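5-carboxyvanillate decarboxylase (Sphingomonas paucimobilis, PDB 4L6D) probably removes a carboxyl group from 5-carboxyvanillate to give vanillate, working in an amidohydrolase-fold active site that binds manganese and vanillate. Local coordinates at residues Ile5-Ala10 against Gly326-Ile331; Gly58-Glu63 against Thr109-Leu114; Gly273-Ala278 against Pro299-Ala304; Val292-Asp297 against Val307-Thr312. One frame throughout, in Å; residues are numbered along the deposited sequence.

Contact 1: residues Ile5-Ala10 against Gly326-Ile331; sequences IATEEA and GNAARI. With MN (manganese (II) ion), chain I.
Where I5 and T7 meet A328 and A329 the groups are aliphatic, and the flat groups sit to the flanks. The R330 guanidinium has N327 O above the centre of one face and N327 OD1 at its edge, in its plane, where NH1 donates to that OD1 over 3.1 Å. The E8 carboxylate turns the other way, to the metal, with OE2 2.2 Å from the manganese.

At the contact itself A328 CB is the methyl that I5 and T7 both touch. T7 CG2 comes to 3.7 Å from A328 CB, and I5 CG2 lies 4.0 Å from the same CB. The I5 chain runs on past it, so that CD1 skims A329 CB at 4.4 Å. T7 has its OG1 between backbone N and carbonyl (chi1 55°), which turns the methyl to the helix and lets OG1 bond to W294 O. Further along, E9 OE1 takes the E8 backbone N from above the carboxylate plane.

Helix 317-331 thus covers the start of strand 5-11 from outside the barrel, while E8 beyond the corner at T7 binds metal. This is the TIM-barrel layout of the amidohydrolases, with E8-E9-A10 where many relatives carry His-X-His.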
loop_
_atom_site.group_PDB
_atom_site.type_symbol
_atom_site.label_atom_id
_atom_site.label_comp_id
_atom_site.label_asym_id
_atom_site.label_seq_id
_atom_site.Cartn_x
_atom_site.Cartn_y
_atom_site.Cartn_z
ATOM N N ILE A 5 -7.168 14.675 21.896
ATOM C CA ILE A 5 -7.955 15.263 20.824
ATOM C C ILE A 5 -7.995 14.262 19.677
ATOM O O ILE A 5 -7.004 14.073 18.979
ATOM C CB ILE A 5 -7.340 16.610 20.355
ATOM C CG1 ILE A 5 -7.300 17.623 21.508
ATOM C CG2 ILE A 5 -8.112 17.159 19.151
ATOM C CD1 ILE A 5 -6.513 18.890 21.166
ATOM N N ALA A 6 -9.136 13.600 19.500
ATOM C CA ALA A 6 -9.285 12.586 18.456
ATOM C C ALA A 6 -9.529 13.257 17.102
ATOM O O ALA A 6 -10.423 14.087 16.989
ATOM C CB ALA A 6 -10.434 11.643 18.806
ATOM N N THR A 7 -8.744 12.919 16.087
ATOM C CA THR A 7 -8.752 13.719 14.859
ATOM C C THR A 7 -9.474 13.181 13.621
ATOM O O THR A 7 -9.463 13.860 12.588
ATOM C CB THR A 7 -7.323 14.108 14.429
ATOM O OG1 THR A 7 -6.516 12.923 14.303
ATOM C CG2 THR A 7 -6.695 15.042 15.457
ATOM N N GLU A 8 -10.099 12.005 13.696
ATOM C CA GLU A 8 -10.799 11.470 12.519
ATOM C C GLU A 8 -12.188 10.979 12.896
ATOM O O GLU A 8 -12.534 9.814 12.685
ATOM C CB GLU A 8 -10.017 10.335 11.841
ATOM C CG GLU A 8 -10.445 10.150 10.360
ATOM C CD GLU A 8 -9.844 8.913 9.711
ATOM O OE1 GLU A 8 -8.601 8.858 9.553
ATOM O OE2 GLU A 8 -10.610 7.990 9.356
ATOM N N GLU A 9 -12.992 11.885 13.440
ATOM C CA GLU A 9 -14.213 11.483 14.105
ATOM C C GLU A 9 -15.391 11.892 13.252
ATOM O O GLU A 9 -15.685 13.070 13.098
ATOM C CB GLU A 9 -14.254 12.068 15.523
ATOM C CG GLU A 9 -12.904 11.885 16.252
ATOM C CD GLU A 9 -12.352 10.474 16.089
ATOM O OE1 GLU A 9 -11.142 10.319 15.765
ATOM O OE2 GLU A 9 -13.144 9.519 16.264
ATOM N N ALA A 10 -16.039 10.888 12.677
ATOM C CA ALA A 10 -17.076 11.091 11.675
ATOM C C ALA A 10 -18.397 11.549 12.274
ATOM O O ALA A 10 -18.775 11.142 13.376
ATOM C CB ALA A 10 -17.285 9.795 10.896
ATOM N N GLY A 326 -1.289 17.655 21.321
ATOM C CA GLY A 326 -0.521 18.863 21.080
ATOM C C GLY A 326 -0.351 19.185 19.603
ATOM O O GLY A 326 -0.508 20.339 19.172
ATOM N N ASN A 327 -0.010 18.170 18.824
ATOM C CA ASN A 327 0.140 18.355 17.380
ATOM C C ASN A 327 -1.182 18.761 16.723
ATOM O O ASN A 327 -1.214 19.670 15.880
ATOM C CB ASN A 327 0.682 17.083 16.725
ATOM C CG ASN A 327 2.097 16.754 17.162
ATOM O OD1 ASN A 327 2.885 17.631 17.521
ATOM N ND2 ASN A 327 2.430 15.473 17.123
ATOM N N ALA A 328 -2.272 18.100 17.118
ATOM C CA ALA A 328 -3.595 18.469 16.621
ATOM C C ALA A 328 -3.950 19.919 16.948
ATOM O O ALA A 328 -4.511 20.628 16.113
ATOM C CB ALA A 328 -4.657 17.543 17.197
ATOM N N ALA A 329 -3.650 20.362 18.165
ATOM C CA ALA A 329 -3.970 21.728 18.553
ATOM C C ALA A 329 -3.259 22.734 17.647
ATOM O O ALA A 329 -3.839 23.747 17.257
ATOM C CB ALA A 329 -3.604 21.958 20.003
ATOM N N ARG A 330 -2.014 22.432 17.295
ATOM C CA ARG A 330 -1.248 23.273 16.383
ATOM C C ARG A 330 -1.804 23.210 14.961
ATOM O O ARG A 330 -2.145 24.239 14.366
ATOM C CB ARG A 330 0.213 22.831 16.369
ATOM C CG ARG A 330 1.097 23.642 15.442
ATOM C CD ARG A 330 2.512 23.073 15.386
ATOM N NE ARG A 330 2.592 21.863 14.566
ATOM C CZ ARG A 330 2.828 20.640 15.037
ATOM N NH1 ARG A 330 3.027 20.452 16.332
ATOM N NH2 ARG A 330 2.877 19.610 14.206
ATOM N N ILE A 331 -1.895 21.999 14.423
ATOM C CA ILE A 331 -2.271 21.807 13.024
ATOM C C ILE A 331 -3.704 22.240 12.737
ATOM O O ILE A 331 -3.996 22.782 11.664
ATOM C CB ILE A 331 -2.039 20.344 12.599
ATOM C CG1 ILE A 331 -0.533 20.059 12.565
ATOM C CG2 ILE A 331 -2.713 20.026 11.249
ATOM C CD1 ILE A 331 -0.184 18.594 12.432
HETATM MN MN MN I . -12.729 7.522 9.121
HETATM O O HOH W 1 -13.779 9.143 10.160
#

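Contact 2: residues Gly58-Glu63 against Thr109-Leu114; sequences GERLAE and TRFAGL
The backbones of helix 59-63 and of the chain entering strand 111-114 stay well apart, L61 and R110 being nearest with 8.3 Å between their CA atoms, so long side chains fill the space. L61 sends CD1 over one face of the R110 guanidinium, off toward its rim, 3.6 Å from NH1. The two side chains cross at about a right angle. R110 bends at both chi2 (-55°) and chi3 (-60°), and the curl brings its flat end under the leucine methyl; there NE bonds to D70 O, NH2 to V69 O, and NH1 forms a salt bridge with D65.

This is the outer layer of the TIM barrel: helix 59-67 precedes strand 71-76 and reaches across to the neighbouring parallel strand 111-115. F111 packs between helix and sheet. Its CE1 lies 3.7 Å from R60 CD, with the methylene approaching the ring obliquely, and its CZ is 4.2 Å from L61 CD1. R60 thus meets the ring through its aliphatic stem; its guanidinium, 78° from the phenyl plane, carries the charge onward. That end donates from NH2 to A10 O, and its NH1 makes a weak bond to H72 ND1.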
loop_
_atom_site.group_PDB
_atom_site.type_symbol
_atom_site.label_atom_id
_atom_site.label_comp_id
_atom_site.label_asym_id
_atom_site.label_seq_id
_atom_site.Cartn_x
_atom_site.Cartn_y
_atom_site.Cartn_z
ATOM N N GLY A 58 -25.046 12.962 22.742
ATOM C CA GLY A 58 -25.601 11.837 23.480
ATOM C C GLY A 58 -24.564 10.756 23.760
ATOM O O GLY A 58 -23.657 10.973 24.566
ATOM N N GLU A 59 -24.698 9.607 23.099
ATOM C CA GLU A 59 -23.761 8.495 23.257
ATOM C C GLU A 59 -22.307 8.948 23.080
ATOM O O GLU A 59 -21.430 8.567 23.861
ATOM C CB GLU A 59 -24.087 7.365 22.269
ATOM C CG GLU A 59 -23.068 6.208 22.241
ATOM C CD GLU A 59 -23.307 5.225 21.092
ATOM O OE1 GLU A 59 -24.347 5.343 20.405
ATOM O OE2 GLU A 59 -22.449 4.340 20.868
ATOM N N ARG A 60 -22.056 9.777 22.067
ATOM C CA ARG A 60 -20.687 10.162 21.739
ATOM C C ARG A 60 -20.033 10.903 22.906
ATOM O O ARG A 60 -18.915 10.583 23.309
ATOM C CB ARG A 60 -20.649 11.016 20.467
ATOM C CG ARG A 60 -19.246 11.404 20.017
ATOM C CD ARG A 60 -19.285 12.487 18.943
ATOM N NE ARG A 60 -20.072 12.098 17.773
ATOM C CZ ARG A 60 -19.566 11.763 16.589
ATOM N NH1 ARG A 60 -18.248 11.768 16.372
ATOM N NH2 ARG A 60 -20.393 11.434 15.604
ATOM N N LEU A 61 -20.725 11.898 23.443
ATOM C CA LEU A 61 -20.169 12.655 24.560
ATOM C C LEU A 61 -20.061 11.790 25.825
ATOM O O LEU A 61 -19.094 11.911 26.580
ATOM C CB LEU A 61 -21.014 13.899 24.824
ATOM C CG LEU A 61 -20.423 14.958 25.747
ATOM C CD1 LEU A 61 -19.063 15.442 25.254
ATOM C CD2 LEU A 61 -21.404 16.120 25.845
ATOM N N ALA A 62 -21.044 10.924 26.055
ATOM C CA ALA A 62 -20.986 10.028 27.209
ATOM C C ALA A 62 -19.743 9.140 27.138
ATOM O O ALA A 62 -19.069 8.918 28.147
ATOM C CB ALA A 62 -22.260 9.179 27.310
ATOM N N GLU A 63 -19.447 8.641 25.945
ATOM C CA GLU A 63 -18.273 7.789 25.751
ATOM C C GLU A 63 -16.979 8.591 25.884
ATOM O O GLU A 63 -15.988 8.105 26.433
ATOM C CB GLU A 63 -18.321 7.108 24.386
ATOM C CG GLU A 63 -19.280 5.950 24.346
ATOM C CD GLU A 63 -18.673 4.699 24.946
ATOM O OE1 GLU A 63 -17.663 4.210 24.394
ATOM O OE2 GLU A 63 -19.193 4.216 25.972
ATOM N N THR A 109 -15.480 23.433 23.742
ATOM C CA THR A 109 -14.372 22.824 24.472
ATOM C C THR A 109 -14.295 21.318 24.224
ATOM O O THR A 109 -13.284 20.687 24.555
ATOM C CB THR A 109 -14.439 23.076 25.987
ATOM O OG1 THR A 109 -15.542 22.354 26.541
ATOM C CG2 THR A 109 -14.567 24.565 26.289
ATOM N N ARG A 110 -15.352 20.752 23.635
ATOM C CA ARG A 110 -15.396 19.308 23.375
ATOM C C ARG A 110 -15.347 18.954 21.895
ATOM O O ARG A 110 -14.975 17.840 21.536
ATOM C CB ARG A 110 -16.636 18.666 23.998
ATOM C CG ARG A 110 -16.840 18.992 25.490
ATOM C CD ARG A 110 -15.627 18.642 26.379
ATOM N NE ARG A 110 -15.250 17.221 26.378
ATOM C CZ ARG A 110 -15.846 16.286 27.110
ATOM N NH1 ARG A 110 -16.866 16.602 27.889
ATOM N NH2 ARG A 110 -15.440 15.022 27.052
ATOM N N PHE A 111 -15.719 19.891 21.032
ATOM C CA PHE A 111 -15.740 19.585 19.610
ATOM C C PHE A 111 -15.056 20.651 18.792
ATOM O O PHE A 111 -15.259 21.840 19.021
ATOM C CB PHE A 111 -17.178 19.352 19.131
ATOM C CG PHE A 111 -17.834 18.187 19.812
ATOM C CD1 PHE A 111 -17.465 16.892 19.480
ATOM C CD2 PHE A 111 -18.755 18.379 20.827
ATOM C CE1 PHE A 111 -18.030 15.809 20.127
ATOM C CE2 PHE A 111 -19.321 17.302 21.477
ATOM C CZ PHE A 111 -18.954 16.016 21.130
ATOM N N ALA A 112 -14.233 20.198 17.854
ATOM C CA ALA A 112 -13.694 21.050 16.805
ATOM C C ALA A 112 -14.241 20.484 15.495
ATOM O O ALA A 112 -14.838 19.407 15.495
ATOM C CB ALA A 112 -12.161 21.045 16.830
ATOM N N GLY A 113 -14.063 21.190 14.379
ATOM C CA GLY A 113 -14.651 20.726 13.140
ATOM C C GLY A 113 -13.879 21.039 11.880
ATOM O O GLY A 113 -13.246 22.088 11.758
ATOM N N LEU A 114 -13.952 20.101 10.937
ATOM C CA LEU A 114 -13.404 20.265 9.599
ATOM C C LEU A 114 -14.545 20.533 8.636
ATOM O O LEU A 114 -15.553 19.815 8.629
ATOM C CB LEU A 114 -12.675 18.996 9.171
ATOM C CG LEU A 114 -11.518 18.551 10.077
ATOM C CD1 LEU A 114 -10.871 17.302 9.507
ATOM C CD2 LEU A 114 -10.483 19.669 10.210
#

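Contact 3: residues Gly273-Ala278 against Pro299-Ala304; sequences GVESHA and PYQPMA. With VNL (4-hydroxy-3-methoxybenzoate), chain J.
Q301 reaches from the loop after the last barrel strand to G273, in the loop after strand 267-270, at the C-terminal mouth of the TIM barrel. Its CB leaves toward G273 and packs on I296 O. With CG anti to the carbonyl carbon (chi1 -63°) and the chain extended beyond, CD comes within 3.9 Å of G273 CA. OE1 presses closer, 3.3 Å from that CA, where a side chain on residue 273 would crowd it; the positive phi there also suits glycine. Water 2 donates to OE1 over 2.9 Å and to G273 O as well. At the other branch NE2 lies 3.4 Å from E275 OE2, at too poor an angle for a hydrogen bond; the amide and carboxylate planes are 46° apart.

Next to Q301, the Y300 ring lies beneath vanillate, with VNL CM2 3.4 Å above its plane and over its centre, while Y300 OH bonds to T77 OG1. With an alanine here, vanillate would probably lose the flat surface against its ring, and T77 its hydroxyl partner. M242 of the second subunit packs on Q301, and W237 of that subunit on E275. Water 3 accepts from Q301 NE2 at 3.0 Å and donates both to E275 OE2 and to P302 O.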
loop_
_atom_site.group_PDB
_atom_site.type_symbol
_atom_site.label_atom_id
_atom_site.label_comp_id
_atom_site.label_asym_id
_atom_site.label_seq_id
_atom_site.Cartn_x
_atom_site.Cartn_y
_atom_site.Cartn_z
ATOM N N GLY A 273 -7.492 3.773 13.309
ATOM C CA GLY A 273 -7.539 2.409 12.805
ATOM C C GLY A 273 -6.238 1.633 12.788
ATOM O O GLY A 273 -6.196 0.535 12.234
ATOM N N VAL A 274 -5.185 2.185 13.385
ATOM C CA VAL A 274 -3.886 1.512 13.454
ATOM C C VAL A 274 -3.352 1.634 14.874
ATOM O O VAL A 274 -2.448 2.427 15.170
ATOM C CB VAL A 274 -2.872 2.067 12.429
ATOM C CG1 VAL A 274 -1.558 1.270 12.472
ATOM C CG2 VAL A 274 -3.485 2.027 11.026
ATOM N N GLU A 275 -3.947 0.850 15.765
ATOM C CA GLU A 275 -3.602 0.884 17.182
ATOM C C GLU A 275 -2.446 -0.070 17.449
ATOM O O GLU A 275 -2.567 -1.051 18.177
ATOM C CB GLU A 275 -4.859 0.567 18.007
ATOM C CG GLU A 275 -5.940 1.620 17.728
ATOM C CD GLU A 275 -7.326 1.280 18.275
ATOM O OE1 GLU A 275 -7.455 0.370 19.122
ATOM O OE2 GLU A 275 -8.292 1.962 17.840
ATOM N N SER A 276 -1.312 0.253 16.828
ATOM C CA SER A 276 -0.097 -0.542 16.929
ATOM C C SER A 276 1.036 0.291 17.495
ATOM O O SER A 276 1.452 1.268 16.883
ATOM C CB SER A 276 0.311 -1.026 15.534
ATOM O OG SER A 276 1.651 -1.502 15.545
ATOM N N HIS A 277 1.543 -0.087 18.662
ATOM C CA HIS A 277 2.691 0.639 19.208
ATOM C C HIS A 277 3.903 0.567 18.282
ATOM O O HIS A 277 4.673 1.523 18.187
ATOM C CB HIS A 277 3.058 0.115 20.591
ATOM C CG HIS A 277 2.052 0.451 21.644
ATOM N ND1 HIS A 277 1.895 -0.304 22.788
ATOM C CD2 HIS A 277 1.159 1.467 21.734
ATOM C CE1 HIS A 277 0.943 0.230 23.533
ATOM N NE2 HIS A 277 0.471 1.296 22.912
ATOM N N ALA A 278 4.083 -0.560 17.603
ATOM C CA ALA A 278 5.225 -0.718 16.706
ATOM C C ALA A 278 5.131 0.226 15.518
ATOM O O ALA A 278 6.130 0.827 15.120
ATOM C CB ALA A 278 5.331 -2.165 16.213
ATOM N N PRO A 299 -17.633 6.821 14.624
ATOM C CA PRO A 299 -18.216 5.670 15.324
ATOM C C PRO A 299 -17.917 4.334 14.665
ATOM O O PRO A 299 -18.492 3.309 15.052
ATOM C CB PRO A 299 -19.714 5.961 15.241
ATOM C CG PRO A 299 -19.872 6.606 13.904
ATOM C CD PRO A 299 -18.624 7.473 13.742
ATOM N N TYR A 300 -17.028 4.340 13.684
ATOM C CA TYR A 300 -16.680 3.107 12.988
ATOM C C TYR A 300 -15.791 2.194 13.835
ATOM O O TYR A 300 -15.723 0.986 13.598
ATOM C CB TYR A 300 -16.039 3.443 11.643
ATOM C CG TYR A 300 -16.970 4.233 10.730
ATOM C CD1 TYR A 300 -18.032 3.607 10.075
ATOM C CD2 TYR A 300 -16.808 5.604 10.546
ATOM C CE1 TYR A 300 -18.902 4.323 9.249
ATOM C CE2 TYR A 300 -17.672 6.328 9.718
ATOM C CZ TYR A 300 -18.711 5.684 9.073
ATOM O OH TYR A 300 -19.569 6.384 8.252
ATOM N N GLN A 301 -15.104 2.784 14.813
ATOM C CA GLN A 301 -14.343 2.042 15.815
ATOM C C GLN A 301 -14.683 2.578 17.199
ATOM O O GLN A 301 -15.094 3.732 17.336
ATOM C CB GLN A 301 -12.844 2.159 15.562
ATOM C CG GLN A 301 -12.446 1.542 14.242
ATOM C CD GLN A 301 -10.988 1.137 14.177
ATOM O OE1 GLN A 301 -10.447 0.987 13.097
ATOM N NE2 GLN A 301 -10.370 0.903 15.330
ATOM N N PRO A 302 -14.517 1.743 18.234
ATOM C CA PRO A 302 -14.835 2.159 19.604
ATOM C C PRO A 302 -13.736 2.998 20.253
ATOM O O PRO A 302 -12.555 2.852 19.939
ATOM C CB PRO A 302 -14.946 0.826 20.341
ATOM C CG PRO A 302 -14.020 -0.071 19.623
ATOM C CD PRO A 302 -14.185 0.308 18.169
ATOM N N MET A 303 -14.135 3.857 21.179
ATOM C CA MET A 303 -13.196 4.779 21.812
ATOM C C MET A 303 -12.227 4.134 22.792
ATOM O O MET A 303 -11.046 4.474 22.777
ATOM C CB MET A 303 -13.945 5.918 22.507
ATOM C CG MET A 303 -14.794 6.720 21.545
ATOM S SD MET A 303 -15.297 8.296 22.255
ATOM C CE MET A 303 -16.886 8.571 21.459
ATOM N N ALA A 304 -12.706 3.225 23.645
ATOM C CA ALA A 304 -11.850 2.718 24.737
ATOM C C ALA A 304 -10.523 2.109 24.274
ATOM O O ALA A 304 -9.475 2.469 24.807
ATOM C CB ALA A 304 -12.605 1.760 25.668
HETATM C C1 VNL J . -15.800 2.674 7.808
HETATM C CO1 VNL J . -14.695 2.864 8.649
HETATM C CO2 VNL J . -16.346 3.742 7.069
HETATM C CM1 VNL J . -14.113 4.139 8.777
HETATM C CM2 VNL J . -15.777 5.010 7.171
HETATM O OM VNL J . -16.238 6.108 6.492
HETATM C CZ VNL J . -14.628 5.217 8.057
HETATM C CC VNL J . -16.432 1.310 7.718
HETATM C CV VNL J . -17.355 5.987 5.591
HETATM O O1 VNL J . -16.165 0.423 8.573
HETATM O O2 VNL J . -17.276 1.104 6.814
HETATM O O3 VNL J . -14.342 6.518 8.362
HETATM O O HOH W 2 -8.657 -0.525 11.419
HETATM O O HOH W 3 -10.858 1.368 18.216
#

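Contact 4: residues Val292-Asp297 against Val307-Thr312; sequences VMWAID and VQFIRT. With MN (manganese (II) ion), chain I; VNL (4-hydroxy-3-methoxybenzoate), chain J.
Between V307 and I310, which both pack on W294, Q308 O is gripped twice at the end of the helix. T312 OG1 donates to Q308 O over 2.7 Å and T312 N reaches the same oxygen from the opposite face of its plane, tying off the last turn.

The contact proper is the W294 indole against the helix. I310 CG2 sits over one face in a CH-pi contact, 3.6 Å from the centroid of the five-membered ring and 16° off its normal. V307 CG2 approaches obliquely at the far end of the indole, 3.7 Å from CZ2. F309 comes to the edge instead, its CD2 near the indole plane and 4.2 Å from CD1. W294 CG stands anti to the backbone N (chi1 177°), which carries the ring out to the helix and lets NE1 bond to A306 O.

In TIM-barrel terms helix 303-311 lies outside the last strand, 292-293, and W294, just past that strand, packs between the helix and A6 of strand 5-11. Cut back to alanine, this position would probably leave I310 and V307 facing a gap and A306 O without its indole donor.

Past the strand the chain runs inward to the active site. D297 OD1 binds the manganese at 2.1 Å, and the vanillate O3 is also a ligand, 2.0 Å from the metal. The second carboxylate oxygen of D297, OD2, is hydrogen-bonded to H227 NE2.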
loop_
_atom_site.group_PDB
_atom_site.type_symbol
_atom_site.label_atom_id
_atom_site.label_comp_id
_atom_site.label_asym_id
_atom_site.label_seq_id
_atom_site.Cartn_x
_atom_site.Cartn_y
_atom_site.Cartn_z
ATOM N N VAL A 292 2.771 13.233 13.947
ATOM C CA VAL A 292 1.862 12.132 14.240
ATOM C C VAL A 292 0.797 12.557 15.237
ATOM O O VAL A 292 1.119 13.042 16.315
ATOM C CB VAL A 292 2.616 10.908 14.799
ATOM C CG1 VAL A 292 1.660 9.725 14.966
ATOM C CG2 VAL A 292 3.786 10.541 13.887
ATOM N N MET A 293 -0.467 12.332 14.883
ATOM C CA MET A 293 -1.599 12.675 15.741
ATOM C C MET A 293 -2.434 11.455 16.064
ATOM O O MET A 293 -2.527 10.526 15.275
ATOM C CB MET A 293 -2.490 13.696 15.045
ATOM C CG MET A 293 -1.831 15.047 14.900
ATOM S SD MET A 293 -2.817 16.218 13.945
ATOM C CE MET A 293 -2.536 15.651 12.271
ATOM N N TRP A 294 -3.070 11.480 17.226
ATOM C CA TRP A 294 -3.970 10.410 17.621
ATOM C C TRP A 294 -5.375 10.608 17.043
ATOM O O TRP A 294 -5.827 11.738 16.827
ATOM C CB TRP A 294 -3.991 10.343 19.152
ATOM C CG TRP A 294 -4.932 9.333 19.726
ATOM C CD1 TRP A 294 -4.783 7.979 19.729
ATOM C CD2 TRP A 294 -6.168 9.611 20.386
ATOM N NE1 TRP A 294 -5.865 7.388 20.351
ATOM C CE2 TRP A 294 -6.721 8.376 20.773
ATOM C CE3 TRP A 294 -6.856 10.796 20.701
ATOM C CZ2 TRP A 294 -7.935 8.287 21.451
ATOM C CZ3 TRP A 294 -8.059 10.706 21.368
ATOM C CH2 TRP A 294 -8.586 9.458 21.740
ATOM N N ALA A 295 -6.064 9.495 16.795
ATOM C CA ALA A 295 -7.461 9.525 16.358
ATOM C C ALA A 295 -8.155 8.239 16.792
ATOM O O ALA A 295 -7.487 7.292 17.207
ATOM C CB ALA A 295 -7.565 9.695 14.840
ATOM N N ILE A 296 -9.483 8.197 16.671
ATOM C CA ILE A 296 -10.250 7.006 17.021
ATOM C C ILE A 296 -10.876 6.361 15.789
ATOM O O ILE A 296 -10.917 5.130 15.689
ATOM C CB ILE A 296 -11.366 7.322 18.037
ATOM C CG1 ILE A 296 -10.783 7.945 19.310
ATOM C CG2 ILE A 296 -12.173 6.058 18.348
ATOM C CD1 ILE A 296 -11.836 8.625 20.159
ATOM N N ASP A 297 -11.353 7.189 14.856
ATOM C CA ASP A 297 -12.241 6.749 13.776
ATOM C C ASP A 297 -13.627 6.343 14.308
ATOM O O ASP A 297 -14.256 5.417 13.790
ATOM C CB ASP A 297 -11.624 5.612 12.937
ATOM C CG ASP A 297 -11.728 5.862 11.447
ATOM O OD1 ASP A 297 -12.588 6.662 11.032
ATOM O OD2 ASP A 297 -10.951 5.245 10.685
ATOM N N VAL A 307 -8.163 4.903 22.987
ATOM C CA VAL A 307 -7.656 5.665 24.119
ATOM C C VAL A 307 -6.564 4.892 24.859
ATOM O O VAL A 307 -5.500 5.440 25.169
ATOM C CB VAL A 307 -8.815 6.029 25.074
ATOM C CG1 VAL A 307 -8.291 6.565 26.412
ATOM C CG2 VAL A 307 -9.731 7.049 24.404
ATOM N N GLN A 308 -6.817 3.619 25.135
ATOM C CA GLN A 308 -5.859 2.838 25.898
ATOM C C GLN A 308 -4.580 2.605 25.108
ATOM O O GLN A 308 -3.496 2.544 25.695
ATOM C CB GLN A 308 -6.517 1.559 26.406
ATOM C CG GLN A 308 -7.626 1.932 27.388
ATOM C CD GLN A 308 -8.528 0.786 27.794
ATOM O OE1 GLN A 308 -8.191 -0.393 27.635
ATOM N NE2 GLN A 308 -9.681 1.135 28.356
ATOM N N PHE A 309 -4.705 2.536 23.784
ATOM C CA PHE A 309 -3.542 2.440 22.900
ATOM C C PHE A 309 -2.573 3.612 23.111
ATOM O O PHE A 309 -1.370 3.403 23.321
ATOM C CB PHE A 309 -4.025 2.337 21.445
ATOM C CG PHE A 309 -3.058 2.867 20.408
ATOM C CD1 PHE A 309 -1.869 2.206 20.110
ATOM C CD2 PHE A 309 -3.378 4.025 19.695
ATOM C CE1 PHE A 309 -1.004 2.702 19.124
ATOM C CE2 PHE A 309 -2.524 4.525 18.716
ATOM C CZ PHE A 309 -1.333 3.867 18.436
ATOM N N ILE A 310 -3.084 4.839 23.104
ATOM C CA ILE A 310 -2.188 5.980 23.289
ATOM C C ILE A 310 -1.758 6.174 24.755
ATOM O O ILE A 310 -0.598 6.505 25.013
ATOM C CB ILE A 310 -2.743 7.278 22.636
ATOM C CG1 ILE A 310 -1.717 8.413 22.705
ATOM C CG2 ILE A 310 -4.031 7.712 23.292
ATOM C CD1 ILE A 310 -0.431 8.127 21.965
ATOM N N ARG A 311 -2.658 5.928 25.713
ATOM C CA ARG A 311 -2.294 6.081 27.125
ATOM C C ARG A 311 -1.171 5.132 27.538
ATOM O O ARG A 311 -0.416 5.421 28.472
ATOM C CB ARG A 311 -3.503 5.881 28.049
ATOM C CG ARG A 311 -4.530 7.012 28.018
ATOM C CD ARG A 311 -5.447 6.854 29.231
ATOM N NE ARG A 311 -6.697 7.610 29.143
ATOM C CZ ARG A 311 -6.801 8.916 29.350
ATOM N NH1 ARG A 311 -5.722 9.632 29.653
ATOM N NH2 ARG A 311 -7.990 9.506 29.252
ATOM N N THR A 312 -1.079 3.990 26.863
ATOM C CA THR A 312 -0.066 3.001 27.200
ATOM C C THR A 312 1.106 2.971 26.217
ATOM O O THR A 312 1.939 2.066 26.295
ATOM C CB THR A 312 -0.649 1.581 27.267
ATOM O OG1 THR A 312 -1.162 1.218 25.973
ATOM C CG2 THR A 312 -1.765 1.506 28.308
HETATM MN MN MN I . -12.729 7.522 9.121
HETATM C C1 VNL J . -15.800 2.674 7.808
HETATM C CO1 VNL J . -14.695 2.864 8.649
HETATM C CO2 VNL J . -16.346 3.742 7.069
HETATM C CM1 VNL J . -14.113 4.139 8.777
HETATM C CM2 VNL J . -15.777 5.010 7.171
HETATM O OM VNL J . -16.238 6.108 6.492
HETATM C CZ VNL J . -14.628 5.217 8.057
HETATM C CC VNL J . -16.432 1.310 7.718
HETATM C CV VNL J . -17.355 5.987 5.591
HETATM O O1 VNL J . -16.165 0.423 8.573
HETATM O O2 VNL J . -17.276 1.104 6.814
HETATM O O3 VNL J . -14.342 6.518 8.362
HETATM O O HOH W 1 -13.779 9.143 10.160
#

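How the contacts relate
Contact 1 joins the first barrel strand to the last helix, and the other three are nested within the loop it closes. Contact 2 comes first along the chain; contacts 3 and 4 follow, their segments alternating, with both using helix 303-311. Contacts 3 and 4 are closest, centres about 7 Å apart; contacts 1 and 4 lie about 11 Å apart, and contacts 2 and 3 about 17 Å. Contacts 1, 2 and 4 all reach the eight-stranded parallel sheet. Backbone bonding between T7 and W294, just past strand 292-293, brings first and last strands together, as in a closed TIM barrel. E8 and D297 bind one manganese, and Y300 in contact 3 lies against the vanillate bound to it.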